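Local coordinates for protein transcriptional regulator, GntR family (Ralstonia eutropha, PDB 3IHU) that probably binds DNA and regulates transcription, pairing a winged helix-turn-helix domain with an all-helical FCD domain, at residues L100-A105 / T191-G196; T147-G152 / E156-F161; L183-R188 / V209-G214; Q123-A128 / E135-A140. All blocks are in the same frame, centred on the assembly; numbering follows the deposited sequence. Where two conformers were deposited one is given.

In the fold
All four contacts join helices of the FCD domain, which follows the winged helix-turn-helix part in the chain. Contacts 4 and 2 are local, each tying helix 134-152 to a sequence neighbour, helix 112-130 before it and helix 155-165 after it. Their centres lie about 20 Å apart. Contact 1 closes a long loop that encloses both, bringing helix 84-105 against helix 179-195, and it packs directly on contact 2 through A105 with L148 and M151. Contact 3 holds helix 179-195 to helix 198-219 and crosses contact 1 along the chain. L183 on L125 and Y186 on F137 join it to contact 4, so that near and distant helices form one continuous bundle.

Contact 1 (L100-A105 / T191-G196); sequences LLARAA and TAVLAG
A102 and V193 bring the C-terminal turns of helix 84-105 and helix 179-195 close together, their CA atoms only 6.0 Å apart. The approach is consistent with the small side chains there, the methyl groups of A102 and A105, which meet a single valine. V193 points at the partner helix and divides its two branches between the alanines. Its CG1, set anti to the valine's own backbone N (chi1 168°), reaches A105 CB at 3.7 Å. The other branch, CG2, rests on the preceding turn, 3.9 Å from A102 CB and 3.4 Å from the carbonyl oxygen A102 O. Just beyond V193, G196, the first residue past the helix, has positive phi and leaves the helical conformation while its N still bonds to V193 O. Around V193 lie L148 and the selenomethionine M151 of helix 134-152, which touch both A105 and V193, and A201 of helix 198-219. The side chains that meet are all apolar and buried; the one polar atom touched is the backbone A102 O. Cohesion therefore comes from close van der Waals fit and the exclusion of water, and the small residues on one helix probably set how near the other can come.

Contact 2 (T147-G152 / E156-F161); sequences TLLEMG and ELRRLF
L149 lies against F161 with one methyl set squarely on the ring: CD2 sits over the centre of one face, 3.7 Å from the ring centroid, in a CH-pi contact. The other methyl, CD1, turns to the preceding turn of helix 155-165, where it is 3.9 Å from L157 CB and 3.8 Å from the backbone R158 N. CG of L149 stands anti to its own N, which carries both methyls out from helix 134-152 into the groove between L157, R158 and F161. Beside this apolar core, R158 runs extended back across L149 and grips E150 end-on with two nitrogens. NH1 bonds to OE2 of E150 at 2.8 Å in an almost straight line (178° at the hydrogen), and NH2 bonds to OE1 of E150 at 2.9 Å. The carboxylate and guanidinium planes are 40° apart: OE1 is approached from above its plane, whereas OE2 is met on its syn side, though also well out of the carboxylate plane. E150 starts away from the partner helix, and a bend at its chi2 brings the carboxylate round to the arginine. In the second shell, D153 forms another salt bridge with R158 NH2, and H165 meets the F161 ring edge-to-face. N154 OD1 accepts a hydrogen bond from L157 N in the first turn of helix 155-165. The two segments run nearly antiparallel (156°) as a helical hairpin, while L148 and M151, on other faces of helix 134-152, pack on helices 84-105, 112-130 and 179-195.

Contact 3 (L183-R188 / V209-G214); sequences LDDYRR and VKNVRG
N211 reaches across from helix 198-219 to D185 of helix 179-195, and its amide makes the whole of the polar link between the segments. Starting at the base, CB of N211 lies 3.4 Å from D185 OD2, a plain van der Waals approach. The next atom, CG, stands anti to the carbonyl carbon (chi1 -70°), which directs the amide toward D185, and is 3.6 Å from the same D185 OD2. At the tip, ND2 faces the carboxylate. It donates a good hydrogen bond to D185 OD2 at 3.0 Å, 159° at the hydrogen; OD2 lies close to the amide plane and is met on the syn side of the carboxylate, somewhat out of its plane. The same nitrogen comes nearer to D185 OD1, 2.8 Å, but the N-H points well off that oxygen, and the bond is weak. ND2 thus sits forked between the two oxygens, with the amide and carboxylate planes 33° apart. D185 OD2 is also hydrogen-bonded to H208 ND1, so two groups of helix 198-219 converge on one oxygen of the buried aspartate, which probably restricts its rotation and may stabilise its charge. Away from the link, V209 packs on helix 84-105, and M181 touches both N211 and V212. The arrangement is a buried-aspartate-to-asparagine hydrogen bond joining two consecutive helices within the all-helical FCD domain, where K210 and R213 of the same segment form salt bridges with E95 of helix 84-105.

Contact 4 (Q123-A128 / E135-A140); sequences QALVAA and ETFSNA
L125 and F137 make the one aromatic interaction, a CH-pi contact in which L125 CD2 lies over a face of the ring, 3.7 Å from its centroid and displaced toward the rim. The two side chains cross at about a right angle. F137 has CG anti to its backbone N (chi1 -172°), which swings the ring alongside helix 112-130; there the edge carbon CD1 of F137 comes within 3.5 Å of the backbone L125 O, which lies in the ring plane. The remaining contacts are between aliphatic groups. A124 CB meets A140 CB at 3.7 Å, and A128 CB meets F137 CB at the same distance. L125 CD2 does double duty, for besides the ring it touches A140 CB at 3.8 Å. Backbones come near where the alanines lie: the segment axes approach to 8.5 Å and run almost antiparallel, 162° apart, forming a tight helical hairpin. Around this interface L183 of helix 179-195 packs on L125, and R179 and R182 of the same helix touch F137. Since three of the five principal side chains are single methyls, the chemistry is one of close apolar fit, with the leucine and phenylalanine filling the side of the seam nearer helix 179-195.

Contact 1 (L100-A105 / T191-G196)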
loop_
_atom_site.group_PDB
_atom_site.type_symbol
_atom_site.label_atom_id
_atom_site.label_comp_id
_atom_site.label_asym_id
_atom_site.label_seq_id
_atom_site.Cartn_x
_atom_site.Cartn_y
_atom_site.Cartn_z
ATOM N N LEU A 100 9.787 -2.687 9.751
ATOM C CA LEU A 100 10.587 -3.791 9.324
ATOM C C LEU A 100 10.938 -3.762 7.837
ATOM O O LEU A 100 11.984 -4.218 7.470
ATOM C CB LEU A 100 9.939 -5.109 9.678
ATOM C CG LEU A 100 10.693 -6.385 9.488
ATOM C CD1 LEU A 100 12.077 -6.288 10.048
ATOM C CD2 LEU A 100 9.824 -7.573 10.178
ATOM N N LEU A 101 10.046 -3.296 6.972
ATOM C CA LEU A 101 10.380 -3.166 5.559
ATOM C C LEU A 101 11.652 -2.285 5.344
ATOM O O LEU A 101 12.561 -2.655 4.580
ATOM C CB LEU A 101 9.214 -2.558 4.825
ATOM C CG LEU A 101 9.319 -2.375 3.307
ATOM C CD1 LEU A 101 9.272 -3.707 2.572
ATOM C CD2 LEU A 101 8.298 -1.323 2.840
ATOM N N ALA A 102 11.646 -1.103 5.965
ATOM C CA ALA A 102 12.762 -0.141 5.909
ATOM C C ALA A 102 13.985 -0.766 6.538
ATOM O O ALA A 102 15.079 -0.708 5.993
ATOM C CB ALA A 102 12.392 1.159 6.653
ATOM N N ARG A 103 13.816 -1.342 7.732
ATOM C CA ARG A 103 14.917 -2.012 8.393
ATOM C C ARG A 103 15.586 -3.043 7.538
ATOM O O ARG A 103 16.817 -3.032 7.372
ATOM C CB ARG A 103 14.464 -2.661 9.691
ATOM C CG ARG A 103 15.596 -3.348 10.486
ATOM C CD ARG A 103 15.054 -4.159 11.684
ATOM N NE ARG A 103 16.216 -4.561 12.450
ATOM C CZ ARG A 103 16.827 -3.825 13.373
ATOM N NH1 ARG A 103 16.336 -2.679 13.796
ATOM N NH2 ARG A 103 17.936 -4.275 13.902
ATOM N N ALA A 104 14.805 -3.917 6.932
ATOM C CA ALA A 104 15.396 -4.994 6.140
ATOM C C ALA A 104 16.072 -4.447 4.858
ATOM O O ALA A 104 17.038 -5.045 4.373
ATOM C CB ALA A 104 14.371 -6.042 5.783
ATOM N N ALA A 105 15.498 -3.392 4.263
ATOM C CA ALA A 105 15.991 -2.842 3.019
ATOM C C ALA A 105 17.428 -2.350 3.153
ATOM O O ALA A 105 18.093 -2.224 2.131
ATOM C CB ALA A 105 15.072 -1.667 2.457
ATOM N N THR A 191 16.306 8.102 2.891
ATOM C CA THR A 191 17.548 8.591 3.463
ATOM C C THR A 191 18.080 7.661 4.591
ATOM O O THR A 191 19.272 7.333 4.611
ATOM C CB THR A 191 17.393 10.037 3.892
ATOM O OG1 THR A 191 17.111 10.840 2.710
ATOM C CG2 THR A 191 18.692 10.561 4.576
ATOM N N ALA A 192 17.190 7.135 5.440
ATOM C CA ALA A 192 17.611 6.259 6.538
ATOM C C ALA A 192 18.042 4.874 5.993
ATOM O O ALA A 192 19.076 4.283 6.390
ATOM C CB ALA A 192 16.488 6.133 7.595
ATOM N N VAL A 193 17.290 4.378 5.023
ATOM C CA VAL A 193 17.608 3.095 4.437
ATOM C C VAL A 193 18.967 3.133 3.778
ATOM O O VAL A 193 19.813 2.255 4.029
ATOM C CB VAL A 193 16.525 2.642 3.463
ATOM C CG1 VAL A 193 17.019 1.463 2.664
ATOM C CG2 VAL A 193 15.222 2.283 4.291
ATOM N N LEU A 194 19.169 4.161 2.943
ATOM C CA LEU A 194 20.404 4.281 2.182
ATOM C C LEU A 194 21.625 4.458 3.049
ATOM O O LEU A 194 22.674 4.132 2.615
ATOM C CB LEU A 194 20.303 5.415 1.160
ATOM C CG LEU A 194 19.278 5.071 0.104
ATOM C CD1 LEU A 194 19.159 6.196 -0.921
ATOM C CD2 LEU A 194 19.684 3.744 -0.515
ATOM N N ALA A 195 21.463 4.977 4.257
ATOM C CA ALA A 195 22.549 5.117 5.223
ATOM C C ALA A 195 22.914 3.775 5.922
ATOM O O ALA A 195 23.920 3.686 6.602
ATOM C CB ALA A 195 22.149 6.157 6.308
ATOM N N GLY A 196 22.057 2.762 5.776
ATOM C CA GLY A 196 22.436 1.389 6.029
ATOM C C GLY A 196 22.301 0.958 7.459
ATOM O O GLY A 196 22.572 -0.206 7.747
#

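Contact 2 (T147-G152 / E156-F161)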
loop_
_atom_site.group_PDB
_atom_site.type_symbol
_atom_site.label_atom_id
_atom_site.label_comp_id
_atom_site.label_asym_id
_atom_site.label_seq_id
_atom_site.Cartn_x
_atom_site.Cartn_y
_atom_site.Cartn_z
ATOM N N THR A 147 10.664 -1.547 -4.285
ATOM C CA THR A 147 12.133 -1.496 -4.260
ATOM C C THR A 147 12.624 -1.786 -2.852
ATOM O O THR A 147 13.569 -2.573 -2.661
ATOM C CB THR A 147 12.639 -0.133 -4.777
ATOM O OG1 THR A 147 11.945 0.189 -5.990
ATOM C CG2 THR A 147 14.078 -0.153 -5.048
ATOM N N LEU A 148 11.967 -1.197 -1.852
ATOM C CA LEU A 148 12.351 -1.489 -0.487
ATOM C C LEU A 148 12.241 -2.987 -0.242
ATOM O O LEU A 148 13.104 -3.584 0.428
ATOM C CB LEU A 148 11.536 -0.708 0.552
ATOM C CG LEU A 148 11.745 0.801 0.594
ATOM C CD1 LEU A 148 10.703 1.414 1.558
ATOM C CD2 LEU A 148 13.246 1.148 0.953
ATOM N N LEU A 149 11.199 -3.598 -0.800
ATOM C CA LEU A 149 10.975 -5.038 -0.581
ATOM C C LEU A 149 12.089 -5.858 -1.198
ATOM O O LEU A 149 12.641 -6.735 -0.548
ATOM C CB LEU A 149 9.631 -5.452 -1.154
ATOM C CG LEU A 149 9.202 -6.899 -0.919
ATOM C CD1 LEU A 149 8.992 -7.262 0.590
ATOM C CD2 LEU A 149 7.932 -7.082 -1.695
ATOM N N GLU A 150 12.447 -5.532 -2.427
ATOM C CA GLU A 150 13.470 -6.262 -3.156
ATOM C C GLU A 150 14.803 -6.124 -2.478
ATOM O O GLU A 150 15.582 -7.078 -2.451
ATOM C CB GLU A 150 13.580 -5.801 -4.616
ATOM C CG GLU A 150 12.350 -6.089 -5.477
ATOM C CD GLU A 150 11.870 -7.556 -5.368
ATOM O OE1 GLU A 150 12.720 -8.483 -5.467
ATOM O OE2 GLU A 150 10.643 -7.774 -5.150
HETATM N N MSE A 151 15.041 -4.959 -1.898
HETATM C CA MSE A 151 16.260 -4.686 -1.154
HETATM C C MSE A 151 16.408 -5.562 0.075
HETATM O O MSE A 151 17.497 -6.043 0.360
HETATM C CB MSE A 151 16.311 -3.183 -0.769
HETATM C CG MSE A 151 16.757 -2.298 -1.883
HETATM SE SE MSE A 151 16.571 -0.407 -1.548
HETATM C CE MSE A 151 18.334 -0.359 -0.654
ATOM N N GLY A 152 15.318 -5.818 0.821
ATOM C CA GLY A 152 15.441 -6.603 2.033
ATOM C C GLY A 152 15.411 -8.097 1.778
ATOM O O GLY A 152 15.944 -8.870 2.570
ATOM N N GLU A 156 9.249 -13.457 4.350
ATOM C CA GLU A 156 8.065 -13.239 5.204
ATOM C C GLU A 156 7.369 -11.903 4.964
ATOM O O GLU A 156 6.152 -11.827 5.014
ATOM C CB GLU A 156 8.398 -13.410 6.693
ATOM C CG GLU A 156 8.840 -14.804 7.053
ATOM C CD GLU A 156 8.000 -15.857 6.371
ATOM O OE1 GLU A 156 6.770 -15.909 6.642
ATOM O OE2 GLU A 156 8.584 -16.580 5.520
ATOM N N LEU A 157 8.132 -10.852 4.675
ATOM C CA LEU A 157 7.543 -9.587 4.293
ATOM C C LEU A 157 6.880 -9.664 2.943
ATOM O O LEU A 157 5.829 -9.031 2.744
ATOM C CB LEU A 157 8.601 -8.478 4.252
ATOM C CG LEU A 157 9.145 -8.081 5.609
ATOM C CD1 LEU A 157 10.156 -6.926 5.386
ATOM C CD2 LEU A 157 8.044 -7.598 6.521
ATOM N N ARG A 158 7.468 -10.424 2.018
ATOM C CA ARG A 158 6.881 -10.588 0.678
ATOM C C ARG A 158 5.485 -11.140 0.791
ATOM O O ARG A 158 4.567 -10.686 0.114
ATOM C CB ARG A 158 7.684 -11.528 -0.205
ATOM C CG ARG A 158 9.034 -11.062 -0.554
ATOM C CD ARG A 158 9.691 -12.048 -1.545
ATOM N NE ARG A 158 11.008 -11.559 -1.947
ATOM C CZ ARG A 158 11.212 -10.552 -2.803
ATOM N NH1 ARG A 158 10.194 -9.910 -3.376
ATOM N NH2 ARG A 158 12.450 -10.184 -3.085
ATOM N N ARG A 159 5.312 -12.088 1.697
ATOM C CA ARG A 159 4.000 -12.715 1.866
ATOM C C ARG A 159 3.004 -11.823 2.623
ATOM O O ARG A 159 1.833 -11.875 2.338
ATOM C CB ARG A 159 4.158 -14.154 2.416
ATOM C CG ARG A 159 3.909 -14.373 3.895
ATOM C CD ARG A 159 4.180 -15.866 4.276
ATOM N NE ARG A 159 3.293 -16.305 5.347
ATOM C CZ ARG A 159 1.999 -16.589 5.181
ATOM N N LEU A 160 3.459 -10.944 3.508
ATOM C CA LEU A 160 2.583 -9.952 4.163
ATOM C C LEU A 160 2.424 -8.601 3.402
ATOM O O LEU A 160 1.741 -7.695 3.877
ATOM C CB LEU A 160 3.200 -9.542 5.509
ATOM C CG LEU A 160 3.267 -10.299 6.825
ATOM C CD1 LEU A 160 3.947 -11.769 6.814
ATOM C CD2 LEU A 160 3.964 -9.331 7.743
ATOM N N PHE A 161 3.092 -8.447 2.260
ATOM C CA PHE A 161 3.331 -7.120 1.639
ATOM C C PHE A 161 2.067 -6.263 1.464
ATOM O O PHE A 161 2.048 -5.103 1.858
ATOM C CB PHE A 161 4.058 -7.330 0.289
ATOM C CG PHE A 161 4.568 -6.061 -0.364
ATOM C CD1 PHE A 161 5.467 -5.227 0.304
ATOM C CD2 PHE A 161 4.196 -5.748 -1.658
ATOM C CE1 PHE A 161 5.955 -4.065 -0.298
ATOM C CE2 PHE A 161 4.671 -4.611 -2.275
ATOM C CZ PHE A 161 5.553 -3.748 -1.576
#

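Contact 3 (L183-R188 / V209-G214)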
loop_
_atom_site.group_PDB
_atom_site.type_symbol
_atom_site.label_atom_id
_atom_site.label_comp_id
_atom_site.label_asym_id
_atom_site.label_seq_id
_atom_site.Cartn_x
_atom_site.Cartn_y
_atom_site.Cartn_z
ATOM N N LEU A 183 5.072 12.460 1.608
ATOM C CA LEU A 183 6.288 12.561 0.781
ATOM C C LEU A 183 7.528 12.785 1.669
ATOM O O LEU A 183 8.581 12.141 1.498
ATOM C CB LEU A 183 6.165 13.712 -0.197
ATOM C CG LEU A 183 7.474 14.034 -0.915
ATOM C CD1 LEU A 183 7.863 12.861 -1.870
ATOM C CD2 LEU A 183 7.353 15.382 -1.658
ATOM N N ASP A 184 7.408 13.699 2.624
ATOM C CA ASP A 184 8.504 13.925 3.574
ATOM C C ASP A 184 8.845 12.654 4.316
ATOM O O ASP A 184 10.014 12.316 4.490
ATOM C CB ASP A 184 8.186 14.966 4.627
ATOM C CG ASP A 184 9.434 15.373 5.368
ATOM O OD1 ASP A 184 10.339 15.879 4.685
ATOM O OD2 ASP A 184 9.558 15.097 6.576
ATOM N N ASP A 185 7.810 11.932 4.740
ATOM C CA ASP A 185 8.044 10.664 5.394
ATOM C C ASP A 185 8.826 9.657 4.516
ATOM O O ASP A 185 9.717 8.915 5.000
ATOM C CB ASP A 185 6.689 10.045 5.841
ATOM C CG ASP A 185 6.024 10.810 6.966
ATOM O OD1 ASP A 185 6.649 11.742 7.504
ATOM O OD2 ASP A 185 4.865 10.472 7.328
ATOM N N TYR A 186 8.434 9.565 3.250
ATOM C CA TYR A 186 9.048 8.633 2.353
ATOM C C TYR A 186 10.493 9.041 2.061
ATOM O O TYR A 186 11.355 8.196 1.894
ATOM C CB TYR A 186 8.308 8.531 1.020
ATOM C CG TYR A 186 6.871 8.073 1.060
ATOM C CD1 TYR A 186 6.455 7.103 1.949
ATOM C CD2 TYR A 186 5.941 8.587 0.182
ATOM C CE1 TYR A 186 5.162 6.664 1.969
ATOM C CE2 TYR A 186 4.622 8.148 0.204
ATOM C CZ TYR A 186 4.248 7.181 1.104
ATOM O OH TYR A 186 2.944 6.732 1.185
ATOM N N ARG A 187 10.725 10.345 1.963
ATOM C CA ARG A 187 12.062 10.841 1.841
ATOM C C ARG A 187 12.906 10.471 3.047
ATOM O O ARG A 187 14.038 10.088 2.856
ATOM C CB ARG A 187 12.063 12.341 1.627
ATOM C CG ARG A 187 11.482 12.682 0.296
ATOM C CD ARG A 187 11.255 14.186 0.174
ATOM N NE ARG A 187 12.465 14.761 -0.329
ATOM C CZ ARG A 187 12.542 15.914 -0.972
ATOM N NH1 ARG A 187 11.446 16.667 -1.183
ATOM N NH2 ARG A 187 13.735 16.295 -1.405
ATOM N N ARG A 188 12.372 10.591 4.267
ATOM C CA ARG A 188 13.155 10.221 5.459
ATOM C C ARG A 188 13.453 8.702 5.473
ATOM O O ARG A 188 14.554 8.282 5.878
ATOM C CB ARG A 188 12.458 10.652 6.778
ATOM C CG ARG A 188 12.361 12.184 6.954
ATOM C CD ARG A 188 11.251 12.672 7.948
ATOM N NE ARG A 188 11.429 14.087 8.251
ATOM C CZ ARG A 188 12.232 14.579 9.209
ATOM N NH1 ARG A 188 12.901 13.783 10.037
ATOM N NH2 ARG A 188 12.347 15.898 9.356
ATOM N N VAL A 209 4.019 5.728 9.643
ATOM C CA VAL A 209 2.685 5.250 10.085
ATOM C C VAL A 209 2.187 6.005 11.302
ATOM O O VAL A 209 1.005 6.308 11.391
ATOM C CB VAL A 209 2.663 3.745 10.271
ATOM C CG1 VAL A 209 1.240 3.251 10.720
ATOM C CG2 VAL A 209 3.108 3.078 8.963
ATOM N N LYS A 210 3.073 6.310 12.229
ATOM C CA LYS A 210 2.719 7.182 13.351
ATOM C C LYS A 210 2.139 8.527 12.883
ATOM O O LYS A 210 1.175 9.043 13.459
ATOM C CB LYS A 210 3.963 7.439 14.217
ATOM C CG LYS A 210 4.516 6.288 15.017
ATOM C CD LYS A 210 5.783 6.814 15.795
ATOM C CE LYS A 210 6.587 5.703 16.363
ATOM N NZ LYS A 210 5.731 5.026 17.327
ATOM N N ASN A 211 2.696 9.085 11.813
ATOM C CA ASN A 211 2.153 10.348 11.244
ATOM C C ASN A 211 0.808 10.178 10.646
ATOM O O ASN A 211 -0.056 11.016 10.876
ATOM C CB ASN A 211 3.086 10.972 10.180
ATOM C CG ASN A 211 4.354 11.530 10.782
ATOM O OD1 ASN A 211 4.414 11.779 11.983
ATOM N ND2 ASN A 211 5.387 11.722 9.955
ATOM N N VAL A 212 0.600 9.088 9.893
ATOM C CA VAL A 212 -0.716 8.774 9.387
ATOM C C VAL A 212 -1.756 8.622 10.534
ATOM O O VAL A 212 -2.820 9.229 10.487
ATOM C CB VAL A 212 -0.685 7.544 8.460
ATOM C CG1 VAL A 212 -2.078 7.141 8.018
ATOM C CG2 VAL A 212 0.265 7.804 7.282
ATOM N N ARG A 213 -1.419 7.871 11.578
ATOM C CA ARG A 213 -2.317 7.700 12.730
ATOM C C ARG A 213 -2.660 9.053 13.378
ATOM O O ARG A 213 -3.818 9.358 13.598
ATOM C CB ARG A 213 -1.688 6.804 13.797
ATOM C CG ARG A 213 -2.630 6.561 15.020
ATOM C CD ARG A 213 -1.903 5.950 16.194
ATOM N NE ARG A 213 -1.508 4.624 15.815
ATOM C CZ ARG A 213 -0.281 4.211 15.497
ATOM N NH1 ARG A 213 0.781 5.023 15.560
ATOM N NH2 ARG A 213 -0.108 2.932 15.102
ATOM N N GLY A 214 -1.648 9.850 13.659
ATOM C CA GLY A 214 -1.826 11.215 14.126
ATOM C C GLY A 214 -2.769 12.047 13.278
ATOM O O GLY A 214 -3.678 12.674 13.807
#

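Contact 4 (Q123-A128 / E135-A140)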
loop_
_atom_site.group_PDB
_atom_site.type_symbol
_atom_site.label_atom_id
_atom_site.label_comp_id
_atom_site.label_asym_id
_atom_site.label_seq_id
_atom_site.Cartn_x
_atom_site.Cartn_y
_atom_site.Cartn_z
ATOM N N GLN A 123 12.621 10.552 -6.539
ATOM C CA GLN A 123 12.494 11.677 -7.479
ATOM C C GLN A 123 11.080 11.735 -8.059
ATOM O O GLN A 123 10.443 12.797 -8.142
ATOM C CB GLN A 123 13.543 11.553 -8.610
ATOM C CG GLN A 123 15.023 11.628 -8.092
ATOM C CD GLN A 123 16.052 11.048 -9.063
ATOM O OE1 GLN A 123 16.949 10.295 -8.668
ATOM N NE2 GLN A 123 15.942 11.419 -10.329
ATOM N N ALA A 124 10.586 10.564 -8.462
ATOM C CA ALA A 124 9.221 10.465 -9.033
ATOM C C ALA A 124 8.103 10.831 -8.021
ATOM O O ALA A 124 7.054 11.376 -8.401
ATOM C CB ALA A 124 8.959 9.040 -9.593
ATOM N N LEU A 125 8.275 10.461 -6.749
ATOM C CA LEU A 125 7.343 10.915 -5.728
ATOM C C LEU A 125 7.333 12.452 -5.623
ATOM O O LEU A 125 6.244 13.070 -5.573
ATOM C CB LEU A 125 7.656 10.300 -4.341
ATOM C CG LEU A 125 7.302 8.825 -4.258
ATOM C CD1 LEU A 125 8.092 8.166 -3.124
ATOM C CD2 LEU A 125 5.763 8.611 -4.162
ATOM N N VAL A 126 8.521 13.061 -5.587
ATOM C CA VAL A 126 8.652 14.518 -5.451
ATOM C C VAL A 126 7.960 15.244 -6.637
ATOM O O VAL A 126 7.191 16.183 -6.438
ATOM C CB VAL A 126 10.128 14.985 -5.359
ATOM C CG1 VAL A 126 10.209 16.538 -5.458
ATOM C CG2 VAL A 126 10.789 14.500 -4.054
ATOM N N ALA A 127 8.224 14.764 -7.849
ATOM C CA ALA A 127 7.603 15.299 -9.057
ATOM C C ALA A 127 6.089 15.104 -9.058
ATOM O O ALA A 127 5.349 16.012 -9.426
ATOM C CB ALA A 127 8.228 14.673 -10.297
ATOM N N ALA A 128 5.594 13.928 -8.661
ATOM C CA ALA A 128 4.150 13.744 -8.637
ATOM C C ALA A 128 3.488 14.656 -7.599
ATOM O O ALA A 128 2.376 15.183 -7.854
ATOM C CB ALA A 128 3.756 12.289 -8.390
ATOM N N GLU A 135 -2.519 9.918 -9.256
ATOM C CA GLU A 135 -2.317 8.662 -9.960
ATOM C C GLU A 135 -0.841 8.298 -10.010
ATOM O O GLU A 135 -0.452 7.186 -9.588
ATOM C CB GLU A 135 -2.888 8.736 -11.385
ATOM C CG GLU A 135 -2.700 7.400 -12.144
ATOM C CD GLU A 135 -3.535 7.294 -13.424
ATOM O OE1 GLU A 135 -4.292 8.246 -13.770
ATOM O OE2 GLU A 135 -3.404 6.240 -14.080
ATOM N N THR A 136 -0.032 9.236 -10.510
ATOM C CA THR A 136 1.407 9.010 -10.644
ATOM C C THR A 136 2.063 8.963 -9.272
ATOM O O THR A 136 3.045 8.271 -9.076
ATOM C CB THR A 136 2.107 10.113 -11.461
ATOM O OG1 THR A 136 1.873 11.376 -10.832
ATOM C CG2 THR A 136 1.604 10.145 -12.917
ATOM N N PHE A 137 1.514 9.668 -8.295
ATOM C CA PHE A 137 2.087 9.606 -6.952
ATOM C C PHE A 137 1.862 8.200 -6.419
ATOM O O PHE A 137 2.775 7.592 -5.881
ATOM C CB PHE A 137 1.478 10.654 -6.016
ATOM C CG PHE A 137 2.173 10.748 -4.687
ATOM C CD1 PHE A 137 3.306 11.500 -4.545
ATOM C CD2 PHE A 137 1.695 10.050 -3.575
ATOM C CE1 PHE A 137 3.958 11.567 -3.312
ATOM C CE2 PHE A 137 2.334 10.114 -2.370
ATOM C CZ PHE A 137 3.473 10.883 -2.231
ATOM N N SER A 138 0.642 7.681 -6.580
ATOM C CA SER A 138 0.337 6.328 -6.099
ATOM C C SER A 138 1.212 5.297 -6.759
ATOM O O SER A 138 1.637 4.348 -6.093
ATOM C CB SER A 138 -1.102 5.929 -6.336
ATOM O OG SER A 138 -1.931 6.603 -5.451
ATOM N N ASN A 139 1.504 5.493 -8.031
ATOM C CA ASN A 139 2.300 4.503 -8.779
ATOM C C ASN A 139 3.759 4.596 -8.328
ATOM O O ASN A 139 4.437 3.586 -8.219
ATOM C CB ASN A 139 2.233 4.692 -10.322
ATOM C CG ASN A 139 0.790 4.597 -10.917
ATOM O OD1 ASN A 139 -0.107 3.988 -10.360
ATOM N ND2 ASN A 139 0.602 5.222 -12.077
ATOM N N ALA A 140 4.262 5.809 -8.114
ATOM C CA ALA A 140 5.637 5.936 -7.655
ATOM C C ALA A 140 5.701 5.420 -6.202
ATOM O O ALA A 140 6.674 4.837 -5.818
ATOM C CB ALA A 140 6.155 7.401 -7.746
#